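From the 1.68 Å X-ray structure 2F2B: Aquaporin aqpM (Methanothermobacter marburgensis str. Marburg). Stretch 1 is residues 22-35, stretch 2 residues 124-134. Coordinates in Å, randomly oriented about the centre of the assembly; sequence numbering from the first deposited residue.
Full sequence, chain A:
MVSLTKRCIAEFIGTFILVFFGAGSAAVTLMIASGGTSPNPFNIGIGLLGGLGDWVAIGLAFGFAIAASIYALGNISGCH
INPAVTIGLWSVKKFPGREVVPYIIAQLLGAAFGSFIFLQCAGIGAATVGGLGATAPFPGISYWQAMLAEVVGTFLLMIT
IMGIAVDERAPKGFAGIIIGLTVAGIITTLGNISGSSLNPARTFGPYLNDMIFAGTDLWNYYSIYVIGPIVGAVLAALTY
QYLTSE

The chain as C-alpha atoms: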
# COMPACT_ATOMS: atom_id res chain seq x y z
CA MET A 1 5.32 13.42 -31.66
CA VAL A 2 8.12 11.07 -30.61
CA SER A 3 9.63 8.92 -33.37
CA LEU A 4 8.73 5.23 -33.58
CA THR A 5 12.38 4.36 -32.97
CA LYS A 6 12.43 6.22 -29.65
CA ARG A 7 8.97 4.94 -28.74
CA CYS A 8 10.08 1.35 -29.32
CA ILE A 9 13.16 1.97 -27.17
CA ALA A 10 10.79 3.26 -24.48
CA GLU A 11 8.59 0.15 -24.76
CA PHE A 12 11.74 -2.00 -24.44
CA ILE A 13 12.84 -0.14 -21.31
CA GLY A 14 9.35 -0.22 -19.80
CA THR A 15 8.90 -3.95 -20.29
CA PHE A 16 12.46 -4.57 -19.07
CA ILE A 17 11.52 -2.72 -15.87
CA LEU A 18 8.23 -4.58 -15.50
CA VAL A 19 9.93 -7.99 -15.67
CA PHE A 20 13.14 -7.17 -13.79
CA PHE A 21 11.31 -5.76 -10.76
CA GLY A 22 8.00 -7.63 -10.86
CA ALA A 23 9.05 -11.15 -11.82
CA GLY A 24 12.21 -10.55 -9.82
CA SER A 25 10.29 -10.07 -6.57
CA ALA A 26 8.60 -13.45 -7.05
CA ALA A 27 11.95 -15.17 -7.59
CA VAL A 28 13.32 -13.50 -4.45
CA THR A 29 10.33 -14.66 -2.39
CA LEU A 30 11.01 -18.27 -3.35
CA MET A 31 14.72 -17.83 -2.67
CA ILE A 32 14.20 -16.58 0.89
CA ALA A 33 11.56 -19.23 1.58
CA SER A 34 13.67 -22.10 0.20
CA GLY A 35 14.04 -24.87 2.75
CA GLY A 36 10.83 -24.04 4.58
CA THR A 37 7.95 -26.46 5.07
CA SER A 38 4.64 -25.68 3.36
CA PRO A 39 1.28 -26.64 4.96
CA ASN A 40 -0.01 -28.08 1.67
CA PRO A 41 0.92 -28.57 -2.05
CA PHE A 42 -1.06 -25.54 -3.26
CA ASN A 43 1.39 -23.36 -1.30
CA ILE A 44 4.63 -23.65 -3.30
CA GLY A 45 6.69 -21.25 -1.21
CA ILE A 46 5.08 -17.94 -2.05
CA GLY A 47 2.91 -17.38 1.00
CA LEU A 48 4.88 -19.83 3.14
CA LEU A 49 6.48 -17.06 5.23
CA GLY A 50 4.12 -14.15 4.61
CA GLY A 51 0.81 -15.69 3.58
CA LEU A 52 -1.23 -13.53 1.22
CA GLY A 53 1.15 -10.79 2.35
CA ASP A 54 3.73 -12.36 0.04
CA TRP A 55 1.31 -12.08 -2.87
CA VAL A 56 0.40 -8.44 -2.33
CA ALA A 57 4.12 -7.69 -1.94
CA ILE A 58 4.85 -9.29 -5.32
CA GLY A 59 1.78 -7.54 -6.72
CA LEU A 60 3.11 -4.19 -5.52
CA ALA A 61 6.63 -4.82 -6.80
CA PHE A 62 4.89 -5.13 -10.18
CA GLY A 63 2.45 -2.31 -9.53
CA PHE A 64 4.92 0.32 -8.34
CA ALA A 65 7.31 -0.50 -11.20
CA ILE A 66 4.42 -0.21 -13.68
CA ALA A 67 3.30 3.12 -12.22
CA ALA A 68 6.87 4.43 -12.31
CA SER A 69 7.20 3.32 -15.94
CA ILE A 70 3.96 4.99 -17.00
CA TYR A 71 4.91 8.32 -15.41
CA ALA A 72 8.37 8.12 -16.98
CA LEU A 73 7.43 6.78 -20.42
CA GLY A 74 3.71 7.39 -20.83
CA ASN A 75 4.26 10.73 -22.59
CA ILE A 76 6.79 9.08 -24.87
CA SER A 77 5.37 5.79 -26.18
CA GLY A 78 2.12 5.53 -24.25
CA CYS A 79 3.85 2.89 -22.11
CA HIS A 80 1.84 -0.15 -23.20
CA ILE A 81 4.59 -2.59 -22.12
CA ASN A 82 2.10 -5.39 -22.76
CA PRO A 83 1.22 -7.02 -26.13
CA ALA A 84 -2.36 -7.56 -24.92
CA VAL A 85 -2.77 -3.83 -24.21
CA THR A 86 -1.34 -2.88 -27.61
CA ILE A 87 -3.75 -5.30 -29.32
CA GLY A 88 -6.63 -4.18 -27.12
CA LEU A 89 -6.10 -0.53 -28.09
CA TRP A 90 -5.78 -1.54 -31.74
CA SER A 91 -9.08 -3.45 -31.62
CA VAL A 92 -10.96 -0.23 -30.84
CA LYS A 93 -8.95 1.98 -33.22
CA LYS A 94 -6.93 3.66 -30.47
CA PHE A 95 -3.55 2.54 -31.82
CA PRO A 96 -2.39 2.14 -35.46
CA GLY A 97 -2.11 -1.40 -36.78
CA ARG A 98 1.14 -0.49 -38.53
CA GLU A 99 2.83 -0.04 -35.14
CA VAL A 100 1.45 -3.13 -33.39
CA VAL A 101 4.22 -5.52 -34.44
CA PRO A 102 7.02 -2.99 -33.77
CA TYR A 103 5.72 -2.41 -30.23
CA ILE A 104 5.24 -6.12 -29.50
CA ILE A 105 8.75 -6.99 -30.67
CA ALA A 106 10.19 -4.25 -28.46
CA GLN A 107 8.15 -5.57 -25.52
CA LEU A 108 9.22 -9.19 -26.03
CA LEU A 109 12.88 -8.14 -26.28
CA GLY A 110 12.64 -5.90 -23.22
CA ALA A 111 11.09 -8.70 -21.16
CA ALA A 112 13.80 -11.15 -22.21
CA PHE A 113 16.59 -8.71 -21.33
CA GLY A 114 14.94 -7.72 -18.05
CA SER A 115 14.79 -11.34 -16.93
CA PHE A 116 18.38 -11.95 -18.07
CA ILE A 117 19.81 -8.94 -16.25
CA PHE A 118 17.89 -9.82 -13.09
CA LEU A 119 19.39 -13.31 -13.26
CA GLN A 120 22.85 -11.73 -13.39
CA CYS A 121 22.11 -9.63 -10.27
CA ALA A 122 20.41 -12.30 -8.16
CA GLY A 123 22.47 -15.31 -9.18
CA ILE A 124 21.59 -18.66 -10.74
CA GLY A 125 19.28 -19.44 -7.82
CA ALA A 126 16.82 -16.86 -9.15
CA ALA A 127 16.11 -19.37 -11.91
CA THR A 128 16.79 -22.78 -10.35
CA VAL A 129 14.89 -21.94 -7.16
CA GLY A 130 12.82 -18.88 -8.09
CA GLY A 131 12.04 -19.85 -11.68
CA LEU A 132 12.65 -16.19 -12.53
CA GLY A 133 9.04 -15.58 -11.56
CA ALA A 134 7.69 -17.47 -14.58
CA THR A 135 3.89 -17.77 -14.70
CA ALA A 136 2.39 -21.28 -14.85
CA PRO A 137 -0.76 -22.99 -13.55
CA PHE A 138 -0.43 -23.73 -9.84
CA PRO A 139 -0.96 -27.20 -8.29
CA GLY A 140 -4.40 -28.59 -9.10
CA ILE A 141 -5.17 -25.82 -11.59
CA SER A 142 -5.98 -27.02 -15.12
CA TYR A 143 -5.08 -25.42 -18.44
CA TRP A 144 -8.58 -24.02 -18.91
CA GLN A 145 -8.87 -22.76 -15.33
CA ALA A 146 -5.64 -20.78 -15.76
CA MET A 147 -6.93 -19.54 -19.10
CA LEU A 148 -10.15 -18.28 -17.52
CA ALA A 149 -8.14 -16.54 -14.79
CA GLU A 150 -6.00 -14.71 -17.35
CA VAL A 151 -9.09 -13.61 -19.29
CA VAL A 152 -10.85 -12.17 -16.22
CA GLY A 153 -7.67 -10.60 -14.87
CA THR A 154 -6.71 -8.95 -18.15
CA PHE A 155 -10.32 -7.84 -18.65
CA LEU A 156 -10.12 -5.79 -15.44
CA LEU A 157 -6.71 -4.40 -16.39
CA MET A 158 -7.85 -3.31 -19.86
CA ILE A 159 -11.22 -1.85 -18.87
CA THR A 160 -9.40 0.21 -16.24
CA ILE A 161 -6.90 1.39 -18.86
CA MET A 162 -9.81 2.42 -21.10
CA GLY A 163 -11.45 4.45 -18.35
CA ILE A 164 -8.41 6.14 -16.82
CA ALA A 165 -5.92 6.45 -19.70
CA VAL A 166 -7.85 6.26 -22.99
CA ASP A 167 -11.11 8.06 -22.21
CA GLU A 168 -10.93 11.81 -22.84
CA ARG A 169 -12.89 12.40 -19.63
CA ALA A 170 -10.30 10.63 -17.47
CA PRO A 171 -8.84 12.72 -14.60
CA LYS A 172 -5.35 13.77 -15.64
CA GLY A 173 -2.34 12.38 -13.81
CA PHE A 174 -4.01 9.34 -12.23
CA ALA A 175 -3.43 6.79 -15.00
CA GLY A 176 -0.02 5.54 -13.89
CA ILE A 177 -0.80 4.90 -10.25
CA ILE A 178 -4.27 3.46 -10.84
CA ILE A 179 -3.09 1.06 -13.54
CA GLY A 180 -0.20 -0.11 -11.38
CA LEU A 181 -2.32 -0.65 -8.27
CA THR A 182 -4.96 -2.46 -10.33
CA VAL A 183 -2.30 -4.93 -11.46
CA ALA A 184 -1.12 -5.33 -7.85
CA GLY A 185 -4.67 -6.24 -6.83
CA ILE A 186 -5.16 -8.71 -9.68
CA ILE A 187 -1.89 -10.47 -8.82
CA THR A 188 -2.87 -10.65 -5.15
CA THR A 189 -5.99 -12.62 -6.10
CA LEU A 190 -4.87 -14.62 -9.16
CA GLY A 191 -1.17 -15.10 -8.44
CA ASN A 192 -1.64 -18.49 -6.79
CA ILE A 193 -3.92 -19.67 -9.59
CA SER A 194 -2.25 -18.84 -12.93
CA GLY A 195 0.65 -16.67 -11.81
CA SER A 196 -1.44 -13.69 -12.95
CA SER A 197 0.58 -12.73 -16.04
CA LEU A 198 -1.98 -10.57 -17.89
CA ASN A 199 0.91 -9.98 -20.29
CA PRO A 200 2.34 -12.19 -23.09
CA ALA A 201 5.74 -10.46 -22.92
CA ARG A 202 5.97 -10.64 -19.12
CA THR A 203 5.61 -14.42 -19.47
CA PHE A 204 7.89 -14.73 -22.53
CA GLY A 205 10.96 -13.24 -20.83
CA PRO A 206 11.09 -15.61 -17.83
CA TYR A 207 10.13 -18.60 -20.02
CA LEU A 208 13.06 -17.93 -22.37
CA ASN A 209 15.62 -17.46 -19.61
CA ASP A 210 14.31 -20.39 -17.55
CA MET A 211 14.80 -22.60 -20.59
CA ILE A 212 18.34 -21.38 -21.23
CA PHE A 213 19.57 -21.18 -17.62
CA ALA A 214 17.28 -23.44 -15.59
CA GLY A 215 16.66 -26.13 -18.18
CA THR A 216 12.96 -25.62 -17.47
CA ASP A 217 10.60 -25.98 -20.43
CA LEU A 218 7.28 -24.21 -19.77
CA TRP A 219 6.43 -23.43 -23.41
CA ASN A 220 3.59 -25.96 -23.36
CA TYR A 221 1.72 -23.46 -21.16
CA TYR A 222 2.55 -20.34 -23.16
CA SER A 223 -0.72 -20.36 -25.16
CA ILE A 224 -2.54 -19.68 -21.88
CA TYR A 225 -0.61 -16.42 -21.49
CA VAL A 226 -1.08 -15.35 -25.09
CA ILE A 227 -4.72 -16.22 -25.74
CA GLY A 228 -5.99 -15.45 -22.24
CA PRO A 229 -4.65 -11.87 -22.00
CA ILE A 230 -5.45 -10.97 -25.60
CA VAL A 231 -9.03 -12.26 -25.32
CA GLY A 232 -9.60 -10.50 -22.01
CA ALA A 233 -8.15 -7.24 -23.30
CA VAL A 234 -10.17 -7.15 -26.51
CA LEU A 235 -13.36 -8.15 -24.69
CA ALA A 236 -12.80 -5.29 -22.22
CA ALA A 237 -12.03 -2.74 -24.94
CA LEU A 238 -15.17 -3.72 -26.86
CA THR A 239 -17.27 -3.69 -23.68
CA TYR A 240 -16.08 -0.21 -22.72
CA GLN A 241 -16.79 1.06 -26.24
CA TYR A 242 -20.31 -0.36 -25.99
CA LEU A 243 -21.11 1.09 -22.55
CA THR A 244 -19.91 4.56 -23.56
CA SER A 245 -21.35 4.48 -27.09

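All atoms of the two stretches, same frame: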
# COMPACT_ATOMS: atom_id res chain seq x y z
N GLY A 22 9.15 -6.81 -11.20
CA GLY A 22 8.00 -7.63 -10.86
C GLY A 22 8.30 -9.11 -10.73
O GLY A 22 8.15 -9.71 -9.66
N ALA A 23 8.73 -9.73 -11.83
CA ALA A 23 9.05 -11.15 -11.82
C ALA A 23 10.20 -11.41 -10.86
O ALA A 23 10.30 -12.48 -10.26
CB ALA A 23 9.40 -11.62 -13.23
N GLY A 24 11.07 -10.41 -10.72
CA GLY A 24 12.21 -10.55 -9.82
C GLY A 24 11.78 -10.71 -8.37
O GLY A 24 12.38 -11.51 -7.63
N SER A 25 10.76 -9.98 -7.95
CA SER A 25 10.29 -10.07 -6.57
C SER A 25 9.76 -11.46 -6.25
O SER A 25 9.90 -11.95 -5.13
CB SER A 25 9.21 -9.02 -6.29
OG SER A 25 8.00 -9.32 -6.97
N ALA A 26 9.14 -12.10 -7.24
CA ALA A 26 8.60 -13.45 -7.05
C ALA A 26 9.75 -14.44 -6.88
O ALA A 26 9.69 -15.33 -6.04
CB ALA A 26 7.72 -13.84 -8.23
N ALA A 27 10.79 -14.29 -7.69
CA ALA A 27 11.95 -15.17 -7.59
C ALA A 27 12.59 -15.01 -6.21
O ALA A 27 12.96 -15.99 -5.57
CB ALA A 27 12.95 -14.85 -8.70
N VAL A 28 12.73 -13.77 -5.76
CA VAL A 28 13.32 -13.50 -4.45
C VAL A 28 12.52 -14.14 -3.33
O VAL A 28 13.09 -14.70 -2.39
CB VAL A 28 13.43 -11.97 -4.18
CG1 VAL A 28 13.84 -11.73 -2.74
CG2 VAL A 28 14.45 -11.35 -5.12
N THR A 29 11.19 -14.07 -3.42
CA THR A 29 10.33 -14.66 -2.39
C THR A 29 10.64 -16.15 -2.24
O THR A 29 10.79 -16.66 -1.13
CB THR A 29 8.85 -14.50 -2.75
OG1 THR A 29 8.55 -13.11 -2.94
CG2 THR A 29 7.95 -15.06 -1.65
N LEU A 30 10.73 -16.84 -3.37
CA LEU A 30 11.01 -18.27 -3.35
C LEU A 30 12.41 -18.55 -2.83
O LEU A 30 12.65 -19.56 -2.16
CB LEU A 30 10.83 -18.86 -4.76
CG LEU A 30 9.37 -18.95 -5.24
CD1 LEU A 30 9.33 -19.34 -6.71
CD2 LEU A 30 8.62 -19.97 -4.39
N MET A 31 13.35 -17.66 -3.13
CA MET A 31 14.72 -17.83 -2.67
C MET A 31 14.84 -17.70 -1.15
O MET A 31 15.58 -18.46 -0.52
CB MET A 31 15.64 -16.83 -3.36
CG MET A 31 15.82 -17.08 -4.85
SD MET A 31 16.69 -15.74 -5.69
CE MET A 31 18.41 -16.12 -5.27
N ILE A 32 14.12 -16.75 -0.56
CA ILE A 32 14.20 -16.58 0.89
C ILE A 32 13.34 -17.57 1.65
O ILE A 32 13.49 -17.74 2.86
CB ILE A 32 13.83 -15.14 1.33
CG1 ILE A 32 12.37 -14.84 1.00
CG2 ILE A 32 14.76 -14.13 0.67
CD1 ILE A 32 11.86 -13.53 1.60
N ALA A 33 12.43 -18.25 0.95
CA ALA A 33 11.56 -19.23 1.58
C ALA A 33 12.09 -20.65 1.37
O ALA A 33 11.60 -21.60 1.98
CB ALA A 33 10.15 -19.12 1.02
N SER A 34 13.09 -20.79 0.50
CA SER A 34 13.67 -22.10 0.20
C SER A 34 14.11 -22.83 1.46
O SER A 34 14.82 -22.28 2.30
CB SER A 34 14.86 -21.93 -0.75
OG SER A 34 15.37 -23.19 -1.15
N GLY A 35 13.68 -24.09 1.59
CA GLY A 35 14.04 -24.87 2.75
C GLY A 35 12.92 -24.94 3.77
O GLY A 35 12.93 -25.79 4.66
N ILE A 124 22.28 -17.53 -10.12
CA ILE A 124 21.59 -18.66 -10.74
C ILE A 124 20.37 -19.15 -9.97
O ILE A 124 19.41 -19.66 -10.56
CB ILE A 124 22.56 -19.84 -10.98
CG1 ILE A 124 21.89 -20.90 -11.86
CG2 ILE A 124 22.98 -20.45 -9.65
CD1 ILE A 124 21.56 -20.40 -13.26
N GLY A 125 20.40 -19.00 -8.64
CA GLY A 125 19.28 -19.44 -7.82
C GLY A 125 17.96 -18.77 -8.17
O GLY A 125 16.88 -19.31 -7.91
N ALA A 126 18.03 -17.58 -8.77
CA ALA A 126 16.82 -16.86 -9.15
C ALA A 126 16.03 -17.68 -10.17
O ALA A 126 14.81 -17.54 -10.28
CB ALA A 126 17.18 -15.50 -9.73
N ALA A 127 16.74 -18.53 -10.91
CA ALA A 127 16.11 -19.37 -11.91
C ALA A 127 15.88 -20.80 -11.42
O ALA A 127 14.78 -21.34 -11.57
CB ALA A 127 16.95 -19.38 -13.19
N THR A 128 16.90 -21.40 -10.83
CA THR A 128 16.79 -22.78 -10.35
C THR A 128 15.87 -22.94 -9.15
O THR A 128 15.26 -24.00 -8.97
CB THR A 128 18.18 -23.38 -10.01
OG1 THR A 128 18.83 -22.59 -9.00
CG2 THR A 128 19.06 -23.41 -11.25
N VAL A 129 15.76 -21.90 -8.33
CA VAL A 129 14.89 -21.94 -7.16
C VAL A 129 13.67 -21.03 -7.37
O VAL A 129 12.53 -21.44 -7.12
CB VAL A 129 15.65 -21.47 -5.89
CG1 VAL A 129 14.70 -21.42 -4.69
CG2 VAL A 129 16.80 -22.42 -5.60
N GLY A 130 13.91 -19.82 -7.87
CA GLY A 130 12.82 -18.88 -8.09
C GLY A 130 12.11 -18.95 -9.43
O GLY A 130 11.08 -18.31 -9.61
N GLY A 131 12.66 -19.73 -10.37
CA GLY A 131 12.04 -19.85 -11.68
C GLY A 131 11.88 -18.51 -12.39
O GLY A 131 11.05 -18.38 -13.29
N LEU A 132 12.68 -17.54 -11.97
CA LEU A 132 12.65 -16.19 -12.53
C LEU A 132 11.24 -15.62 -12.58
O LEU A 132 10.92 -14.80 -13.44
CB LEU A 132 13.29 -16.18 -13.93
CG LEU A 132 14.82 -16.36 -13.93
CD1 LEU A 132 15.33 -16.47 -15.37
CD2 LEU A 132 15.47 -15.17 -13.23
N GLY A 133 10.41 -16.05 -11.63
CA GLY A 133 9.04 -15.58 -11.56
C GLY A 133 8.19 -15.93 -12.77
O GLY A 133 7.27 -15.18 -13.12
N ALA A 134 8.47 -17.06 -13.41
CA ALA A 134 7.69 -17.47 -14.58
C ALA A 134 6.27 -17.84 -14.16
O ALA A 134 6.05 -18.46 -13.12
CB ALA A 134 8.37 -18.66 -15.26

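No hydrogen bond joins the two stretches. They are held by close packing, which buries 436 Å² counted over both sides. Small residues bring the backbones together: Ala27 and Gly130 lie 3.8 Å apart, CA to CA.

Stretch 1 continues a helix that begins earlier in the chain. Ala23, Ala26, Ala27 and Leu30 all direct CA-to-CB toward stretch 2. Ala23 CB rests 3.5 Å from Leu132 O, and Ala27 CB lies 3.6 Å from Ala126 O. A methyl group fills these places without holding the backbones apart.

Gly130 and Gly133 face this alanine surface. A CB on Gly130 would clash with Ala27 CA. One on Gly133 would clash with Ala23 O, and positive phi there also favours glycine. Instead, Gly133 CA makes a CA-H...O contact with Ala23 O at 3.6 Å.

The longer side chains pack further along the helix. Met31 has CA-to-CB sideways, but its end comes nearer to stretch 2. With chi1 m, chi2 t and chi3 p, its SD reaches 3.6 Å from Ala126 CA. Gly125 suits the neighbouring site, since a CB there would be tight against Met31 CE. Leu30 is m, t and places CD1 3.5 Å from Gly130 O. Val129 points toward the helix with chi1 t. Its CG1 is 3.8 Å from Leu30 O and 4.0 Å from Ser34 CB, so this one methyl packs against both Leu30 and Ser34.

Leu132 points away, and its backbone makes its closest contact with stretch 1. The hydroxyls of Ser25 and Thr29 bond within their own helix. Ser25, chi1 p, donates OG to Gly22 O at 2.7 Å. Thr29, chi1 m, donates OG1 to Ser25 O at 2.8 Å. Both polar groups are thus satisfied in buried positions without help from stretch 2.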